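Long-range contacts in sensor histidine kinase (Clostridium perfringens, PDB 4ONX), which probably detects an extracellular signal through its single-cache sensor domain and passes it to the kinase part of a two-component system: residues R132-V137 with F146-K151; R36-E41 with N77-I82; E54-G59 with G89-H94. One frame throughout, in Å; residues are numbered along the deposited sequence.

The three contacts belong to one single-cache sensor domain, built on an antiparallel sheet with strand order 90-95, 81-86, 142-153, 129-139. Contact 2 sets helix 33-47 against the turn that leads into strand 81-86. Contact 3 sets helix 50-58 against an outer strand, 90-95. These two alternate along the chain, with centres about 19 Å apart. Contact 1, the hairpin of 129-139 and 142-153, comes last. Its centre lies about 9 Å from that of contact 2 and about 13 Å from that of contact 3. The successive helices pack on a sheet to which the C-terminal hairpin adds the last two strands of this chain, and all three contacts touch a second subunit.

Contact 1 of 3, residues R132-V137 with F146-K151; sequences RWFQPV and FIMVGK
F134 and M148 meet on one face of an antiparallel beta hairpin, the last two strands of the cache sheet. The strand axes run at 160° to each other. Four backbone hydrogen bonds hold the register. W133 pairs with V149 and Q135 with I147, each pair bonded in both directions. F134 and M148 form the non-hydrogen-bonded pair between them; R132/G150 and P136/F146 flank the ladder on its two ends. M148 CA also makes a CA-H...O contact with W133 O, 3.3 Å away.

Apolar side chains pack on both faces. M148 is selenomethionine. M148 CG is anti to the backbone N (chi1 -172°), which brings it over the F134 ring in a CH-pi contact, 3.6 Å from the ring centroid. M148 SE sits farther above the same ring in a Met-aromatic contact and lies 3.7 Å from R132 CB. F146 CE1 comes to the edge of the F134 ring, 4.0 Å from F134 CD2. The two ring planes are 47° apart. On the other face V137 CG2 packs on I147 CG1 at 3.5 Å, while V149 and I147 meet helix 33-47.

The contact is buried, and F146 and M148 bond through their backbones to strand 81-86. R132, W133 and F134 pair with a strand of the second subunit, so the sheet continues across the interface. Within its own strand the indole of W133 is tied to the Q135 amide: W133 NE1 donates to a lone pair of Q135 OE1 at 3.0 Å, close to the indole plane.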
# COMPACT_ATOMS: atom_id res chain seq x y z
N ARG E 132 22.34 -22.08 5.94
CA ARG E 132 21.69 -21.75 4.69
C ARG E 132 21.52 -22.94 3.78
O ARG E 132 22.25 -23.92 3.87
CB ARG E 132 22.49 -20.70 3.93
CG ARG E 132 22.95 -19.50 4.74
CD ARG E 132 24.43 -19.56 5.06
NE ARG E 132 25.24 -19.07 3.94
CZ ARG E 132 26.45 -19.51 3.64
NH1 ARG E 132 27.12 -18.97 2.62
NH2 ARG E 132 26.99 -20.51 4.32
N TRP E 133 20.54 -22.83 2.88
CA TRP E 133 20.28 -23.85 1.88
C TRP E 133 20.20 -23.17 0.55
O TRP E 133 19.44 -22.22 0.39
CB TRP E 133 18.97 -24.58 2.15
CG TRP E 133 18.53 -25.44 1.00
CD1 TRP E 133 17.67 -25.08 0.00
CD2 TRP E 133 18.98 -26.75 0.69
NE1 TRP E 133 17.53 -26.11 -0.90
CE2 TRP E 133 18.33 -27.15 -0.50
CE3 TRP E 133 19.86 -27.65 1.30
CZ2 TRP E 133 18.54 -28.39 -1.08
CZ3 TRP E 133 20.06 -28.89 0.72
CH2 TRP E 133 19.41 -29.25 -0.46
N PHE E 134 20.99 -23.64 -0.41
CA PHE E 134 21.01 -23.07 -1.74
C PHE E 134 20.27 -23.97 -2.71
O PHE E 134 20.50 -25.17 -2.77
CB PHE E 134 22.45 -22.86 -2.21
CG PHE E 134 23.18 -21.78 -1.46
CD1 PHE E 134 23.73 -22.03 -0.20
CD2 PHE E 134 23.35 -20.51 -2.01
CE1 PHE E 134 24.41 -21.04 0.49
CE2 PHE E 134 24.03 -19.52 -1.32
CZ PHE E 134 24.56 -19.79 -0.07
N GLN E 135 19.40 -23.35 -3.50
CA GLN E 135 18.56 -24.05 -4.45
C GLN E 135 18.62 -23.34 -5.77
O GLN E 135 18.27 -22.16 -5.85
CB GLN E 135 17.12 -23.98 -3.93
CG GLN E 135 16.08 -24.69 -4.78
CD GLN E 135 16.11 -26.19 -4.63
OE1 GLN E 135 16.58 -26.71 -3.63
NE2 GLN E 135 15.59 -26.89 -5.63
N PRO E 136 19.05 -24.03 -6.84
CA PRO E 136 19.10 -23.37 -8.14
C PRO E 136 17.69 -23.16 -8.69
O PRO E 136 16.76 -23.79 -8.20
CB PRO E 136 19.86 -24.37 -9.00
CG PRO E 136 19.54 -25.69 -8.40
CD PRO E 136 19.45 -25.44 -6.92
N VAL E 137 17.56 -22.27 -9.67
CA VAL E 137 16.27 -22.00 -10.29
C VAL E 137 16.42 -22.20 -11.79
O VAL E 137 17.34 -21.66 -12.40
CB VAL E 137 15.79 -20.57 -10.05
CG1 VAL E 137 14.45 -20.36 -10.72
CG2 VAL E 137 15.68 -20.30 -8.56
N PHE E 146 19.32 -18.61 -8.47
CA PHE E 146 19.23 -19.49 -7.31
C PHE E 146 18.48 -18.81 -6.18
O PHE E 146 18.27 -17.60 -6.19
CB PHE E 146 20.63 -19.89 -6.82
CG PHE E 146 21.38 -18.78 -6.13
CD1 PHE E 146 21.15 -18.51 -4.78
CD2 PHE E 146 22.33 -18.05 -6.81
CE1 PHE E 146 21.84 -17.50 -4.14
CE2 PHE E 146 23.03 -17.04 -6.16
CZ PHE E 146 22.78 -16.77 -4.83
N ILE E 147 18.10 -19.62 -5.19
CA ILE E 147 17.39 -19.13 -4.03
C ILE E 147 18.12 -19.63 -2.82
O ILE E 147 18.46 -20.78 -2.75
CB ILE E 147 15.95 -19.63 -4.00
CG1 ILE E 147 15.25 -19.23 -5.30
CG2 ILE E 147 15.22 -19.09 -2.79
CD1 ILE E 147 13.77 -19.47 -5.31
N MSE E 148 18.36 -18.75 -1.87
CA MSE E 148 19.04 -19.13 -0.64
C MSE E 148 18.06 -18.86 0.46
O MSE E 148 17.35 -17.85 0.44
CB MSE E 148 20.31 -18.32 -0.47
CG MSE E 148 21.17 -18.80 0.69
SE MSE E 148 20.56 -17.98 2.36
CE MSE E 148 21.47 -16.27 2.00
N VAL E 149 17.98 -19.78 1.41
CA VAL E 149 17.09 -19.63 2.54
C VAL E 149 17.88 -20.01 3.77
O VAL E 149 18.54 -21.04 3.77
CB VAL E 149 15.86 -20.54 2.41
CG1 VAL E 149 14.98 -20.44 3.65
CG2 VAL E 149 15.04 -20.16 1.19
N GLY E 150 17.80 -19.21 4.83
CA GLY E 150 18.57 -19.51 6.02
C GLY E 150 17.98 -19.11 7.35
O GLY E 150 17.02 -18.33 7.43
N LYS E 151 18.58 -19.65 8.40
CA LYS E 151 18.19 -19.37 9.76
C LYS E 151 19.43 -18.94 10.50
O LYS E 151 20.50 -19.50 10.29
CB LYS E 151 17.62 -20.62 10.43
CG LYS E 151 17.20 -20.39 11.88
CD LYS E 151 16.80 -21.69 12.53
CE LYS E 151 16.41 -21.50 13.99
NZ LYS E 151 15.17 -20.71 14.12

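Contact 2 of 3, residues R36-E41 with N77-I82; sequences RNTLKE and NDVDII
D78, T38, L39 and V79 make this contact, where one side of helix 33-47 faces the turn leading into strand 81-86. It joins the N-terminal helix of the cache domain to the turn that enters this inner strand of the sheet. The two segments bury 145 Å² between them, and no hydrogen bond crosses.

D78 and T38 bury nearly equal areas, about 40 Å² each. The CB of D78 points toward the helix, yet the carboxylate remains 4.4 Å from the T38 hydroxyl, measured from D78 OD2 to T38 OG1. That is too far for a bond, and both groups have partners outside the two segments. D78 OD1 forms a salt bridge with K151 NZ on strand 142-153. T38 OG1 is hydrogen-bonded to the backbone oxygen of D34, one turn back in the helix.

T38 gives its methyl to the contact. CG2 is turned to the valine of the turn, with T38 CG2 4.4 Å from V79 CG2.

L39 is next. Its CB does not point at the turn, but with CG anti to the carbonyl carbon (chi1 -60°) CD2 reaches it. There L39 CD2 rests 3.9 Å from D78 O. L39 CD2 also lies 4.5 Å from V79 CG2, a loose apolar touch. V79 and L39 both pack on V149 of strand 142-153, and V79 meets I73 of helix 63-75. Just beyond, D80 and I81 both face G150, a classic beta bulge where the turn becomes strand.

The chemistry is that of light van der Waals packing. Methyl groups meet, while D78 OD1 and T38 OG1 have their partners in K151 and D34. Between these segments the contact is therefore mainly apolar and loose, with no direct polar bond.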
# COMPACT_ATOMS: atom_id res chain seq x y z
N ARG E 36 16.27 -28.06 8.89
CA ARG E 36 16.83 -28.40 7.60
C ARG E 36 15.71 -28.62 6.58
O ARG E 36 15.78 -28.12 5.46
CB ARG E 36 17.74 -29.65 7.69
CG ARG E 36 18.90 -29.49 8.68
CD ARG E 36 19.97 -30.61 8.74
NE ARG E 36 21.20 -30.01 9.25
CZ ARG E 36 22.27 -29.68 8.53
NH1 ARG E 36 23.29 -29.10 9.13
NH2 ARG E 36 22.33 -29.94 7.23
N ASN E 37 14.67 -29.34 6.99
CA ASN E 37 13.55 -29.65 6.09
C ASN E 37 12.80 -28.36 5.71
O ASN E 37 12.62 -28.07 4.53
CB ASN E 37 12.61 -30.75 6.63
CG ASN E 37 12.33 -31.87 5.61
OD1 ASN E 37 13.01 -32.03 4.60
ND2 ASN E 37 11.35 -32.70 5.93
N THR E 38 12.42 -27.56 6.71
CA THR E 38 11.73 -26.30 6.43
C THR E 38 12.47 -25.45 5.40
O THR E 38 11.86 -24.89 4.49
CB THR E 38 11.61 -25.45 7.70
OG1 THR E 38 10.89 -26.18 8.68
CG2 THR E 38 10.87 -24.14 7.42
N LEU E 39 13.78 -25.32 5.57
CA LEU E 39 14.55 -24.52 4.65
C LEU E 39 14.47 -25.07 3.23
O LEU E 39 14.28 -24.32 2.27
CB LEU E 39 16.01 -24.44 5.08
CG LEU E 39 16.35 -23.84 6.45
CD1 LEU E 39 17.86 -23.84 6.64
CD2 LEU E 39 15.82 -22.43 6.61
N LYS E 40 14.60 -26.38 3.10
CA LYS E 40 14.61 -27.02 1.78
C LYS E 40 13.24 -26.92 1.11
O LYS E 40 13.16 -26.52 -0.05
CB LYS E 40 15.09 -28.49 1.93
CG LYS E 40 15.52 -29.31 0.63
CD LYS E 40 14.49 -30.17 -0.13
CE LYS E 40 15.20 -31.01 -1.21
NZ LYS E 40 14.26 -31.84 -2.04
N GLU E 41 12.17 -27.23 1.83
CA GLU E 41 10.82 -27.18 1.24
C GLU E 41 10.49 -25.74 0.82
O GLU E 41 10.01 -25.49 -0.29
CB GLU E 41 9.76 -27.81 2.17
CG GLU E 41 9.42 -27.00 3.41
CD GLU E 41 8.36 -27.67 4.27
OE1 GLU E 41 7.50 -28.39 3.71
OE2 GLU E 41 8.36 -27.46 5.51
N ASN E 77 8.63 -19.21 11.11
CA ASN E 77 9.49 -18.89 12.23
C ASN E 77 10.97 -19.19 11.98
O ASN E 77 11.83 -18.38 12.29
CB ASN E 77 9.02 -19.64 13.48
CG ASN E 77 9.70 -19.17 14.74
OD1 ASN E 77 10.06 -17.99 14.87
ND2 ASN E 77 9.86 -20.07 15.72
N ASP E 78 11.25 -20.35 11.41
CA ASP E 78 12.65 -20.75 11.16
C ASP E 78 13.33 -20.10 9.97
O ASP E 78 14.48 -20.42 9.68
CB ASP E 78 12.75 -22.28 11.04
CG ASP E 78 12.54 -22.98 12.37
OD1 ASP E 78 12.80 -22.37 13.42
OD2 ASP E 78 12.15 -24.17 12.36
N VAL E 79 12.65 -19.20 9.27
CA VAL E 79 13.26 -18.54 8.14
C VAL E 79 13.57 -17.10 8.49
O VAL E 79 12.69 -16.26 8.54
CB VAL E 79 12.35 -18.55 6.92
CG1 VAL E 79 12.98 -17.77 5.78
CG2 VAL E 79 12.07 -19.97 6.48
N ASP E 80 14.85 -16.82 8.71
CA ASP E 80 15.30 -15.48 9.06
C ASP E 80 15.84 -14.72 7.86
O ASP E 80 15.98 -13.50 7.92
CB ASP E 80 16.43 -15.57 10.09
CG ASP E 80 16.01 -16.29 11.36
OD1 ASP E 80 14.81 -16.26 11.70
OD2 ASP E 80 16.91 -16.85 12.03
N ILE E 81 16.15 -15.42 6.78
CA ILE E 81 16.70 -14.79 5.59
C ILE E 81 16.28 -15.52 4.33
O ILE E 81 16.26 -16.75 4.29
CB ILE E 81 18.26 -14.86 5.61
CG1 ILE E 81 18.82 -14.33 6.94
CG2 ILE E 81 18.91 -14.18 4.39
CD1 ILE E 81 20.33 -14.37 7.06
N ILE E 82 15.97 -14.75 3.31
CA ILE E 82 15.64 -15.28 2.02
C ILE E 82 16.28 -14.41 0.97
O ILE E 82 16.11 -13.19 0.99
CB ILE E 82 14.15 -15.26 1.70
CG1 ILE E 82 13.38 -16.20 2.60
CG2 ILE E 82 13.95 -15.64 0.23
CD1 ILE E 82 11.93 -16.29 2.19

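Contact 3 of 3, residues E54-G59 with G89-H94; sequences EDLSNG and GVKYSH
K91 and Y92 meet D55 and L56 at the C-terminal end of helix 50-58. K91 is the first residue of the strand to touch the helix. Its chain is extended as far as CE and bends at the last torsion. K91 CD lies 3.9 Å from L56 CD2, the two side chains alongside and running opposite ways. K91 NZ forms a long salt bridge with D55 OD1, 3.6 Å. NZ also donates to the Y92 hydroxyl and to the backbone oxygen of E60.

Y92 follows, with K91 CG over one face of its ring. Y92 OH donates to D55 OD2 at 2.7 Å, on the syn side of the carboxylate and 16° out of its plane. The carboxylate meets the edge of the ring, with D55 OD1 3.2 Å from Y92 CE2. The two planes are 52° apart. The hydroxyl is thus gripped by D55, K91 NZ and N62 N. This Asp-Tyr-Lys cluster ties helix 50-58 to an outer strand of the cache sheet.

K91 and Y92 both face V84, a classic beta bulge against strand 81-86. D55 and Y92 both touch I65 of helix 63-75; L56 packs on V84 and on V137 of strand 129-139.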
# COMPACT_ATOMS: atom_id res chain seq x y z
N GLU E 54 10.27 -17.01 -14.64
CA GLU E 54 10.22 -16.02 -15.72
C GLU E 54 10.89 -14.73 -15.30
O GLU E 54 11.63 -14.13 -16.07
CB GLU E 54 8.78 -15.73 -16.13
CG GLU E 54 8.06 -16.90 -16.77
CD GLU E 54 6.61 -16.59 -17.13
OE1 GLU E 54 5.76 -17.49 -16.98
OE2 GLU E 54 6.31 -15.45 -17.55
N ASP E 55 10.63 -14.30 -14.07
CA ASP E 55 11.20 -13.06 -13.57
C ASP E 55 12.72 -13.07 -13.59
O ASP E 55 13.33 -12.10 -14.03
CB ASP E 55 10.67 -12.76 -12.17
CG ASP E 55 11.27 -11.50 -11.59
OD1 ASP E 55 12.45 -11.52 -11.22
OD2 ASP E 55 10.54 -10.50 -11.47
N LEU E 56 13.33 -14.15 -13.13
CA LEU E 56 14.78 -14.23 -13.12
C LEU E 56 15.33 -14.26 -14.53
O LEU E 56 16.39 -13.69 -14.80
CB LEU E 56 15.26 -15.46 -12.35
CG LEU E 56 14.99 -15.38 -10.85
CD1 LEU E 56 15.41 -16.68 -10.18
CD2 LEU E 56 15.73 -14.20 -10.24
N SER E 57 14.61 -14.91 -15.43
CA SER E 57 15.01 -14.97 -16.83
C SER E 57 15.01 -13.57 -17.44
O SER E 57 16.03 -13.12 -17.94
CB SER E 57 14.07 -15.89 -17.60
OG SER E 57 14.36 -15.87 -18.97
N ASN E 58 13.87 -12.89 -17.34
CA ASN E 58 13.69 -11.53 -17.89
C ASN E 58 14.67 -10.45 -17.45
O ASN E 58 14.96 -9.54 -18.22
CB ASN E 58 12.28 -11.02 -17.55
CG ASN E 58 11.20 -11.74 -18.33
OD1 ASN E 58 11.43 -12.24 -19.43
ND2 ASN E 58 9.99 -11.77 -17.76
N GLY E 59 15.12 -10.50 -16.21
CA GLY E 59 16.04 -9.48 -15.70
C GLY E 59 15.35 -8.21 -15.24
O GLY E 59 15.99 -7.32 -14.67
N GLY E 89 23.44 -11.54 -9.81
CA GLY E 89 23.58 -11.41 -8.37
C GLY E 89 22.25 -11.31 -7.66
O GLY E 89 21.19 -11.56 -8.23
N VAL E 90 22.32 -10.94 -6.38
CA VAL E 90 21.13 -10.80 -5.55
C VAL E 90 20.17 -9.83 -6.22
O VAL E 90 20.56 -8.72 -6.55
CB VAL E 90 21.49 -10.31 -4.14
CG1 VAL E 90 20.24 -9.95 -3.35
CG2 VAL E 90 22.31 -11.36 -3.41
N LYS E 91 18.93 -10.26 -6.40
CA LYS E 91 17.91 -9.44 -7.04
C LYS E 91 16.86 -9.03 -6.01
O LYS E 91 16.56 -7.85 -5.87
CB LYS E 91 17.28 -10.23 -8.19
CG LYS E 91 16.40 -9.42 -9.12
CD LYS E 91 15.94 -10.31 -10.27
CE LYS E 91 15.25 -9.68 -11.42
NZ LYS E 91 14.48 -8.51 -10.99
N TYR E 92 16.29 -10.00 -5.30
CA TYR E 92 15.31 -9.72 -4.26
C TYR E 92 15.85 -10.29 -2.96
O TYR E 92 16.69 -11.19 -2.97
CB TYR E 92 13.97 -10.36 -4.57
CG TYR E 92 13.43 -10.00 -5.93
CD1 TYR E 92 13.01 -8.71 -6.22
CD2 TYR E 92 13.30 -10.96 -6.92
CE1 TYR E 92 12.50 -8.37 -7.46
CE2 TYR E 92 12.79 -10.64 -8.17
CZ TYR E 92 12.39 -9.35 -8.43
OH TYR E 92 11.88 -9.01 -9.68
N SER E 93 15.40 -9.73 -1.84
CA SER E 93 15.89 -10.17 -0.55
C SER E 93 15.07 -9.64 0.60
O SER E 93 14.63 -8.50 0.58
CB SER E 93 17.33 -9.69 -0.36
OG SER E 93 17.77 -9.93 0.96
N HIS E 94 14.87 -10.47 1.60
CA HIS E 94 14.17 -10.06 2.81
C HIS E 94 14.76 -10.77 4.01
O HIS E 94 15.19 -11.91 3.91
CB HIS E 94 12.67 -10.32 2.74
CG HIS E 94 11.89 -9.16 2.19
ND1 HIS E 94 11.54 -8.07 2.96
CD2 HIS E 94 11.36 -8.94 0.96
CE1 HIS E 94 10.85 -7.22 2.22
NE2 HIS E 94 10.72 -7.73 1.01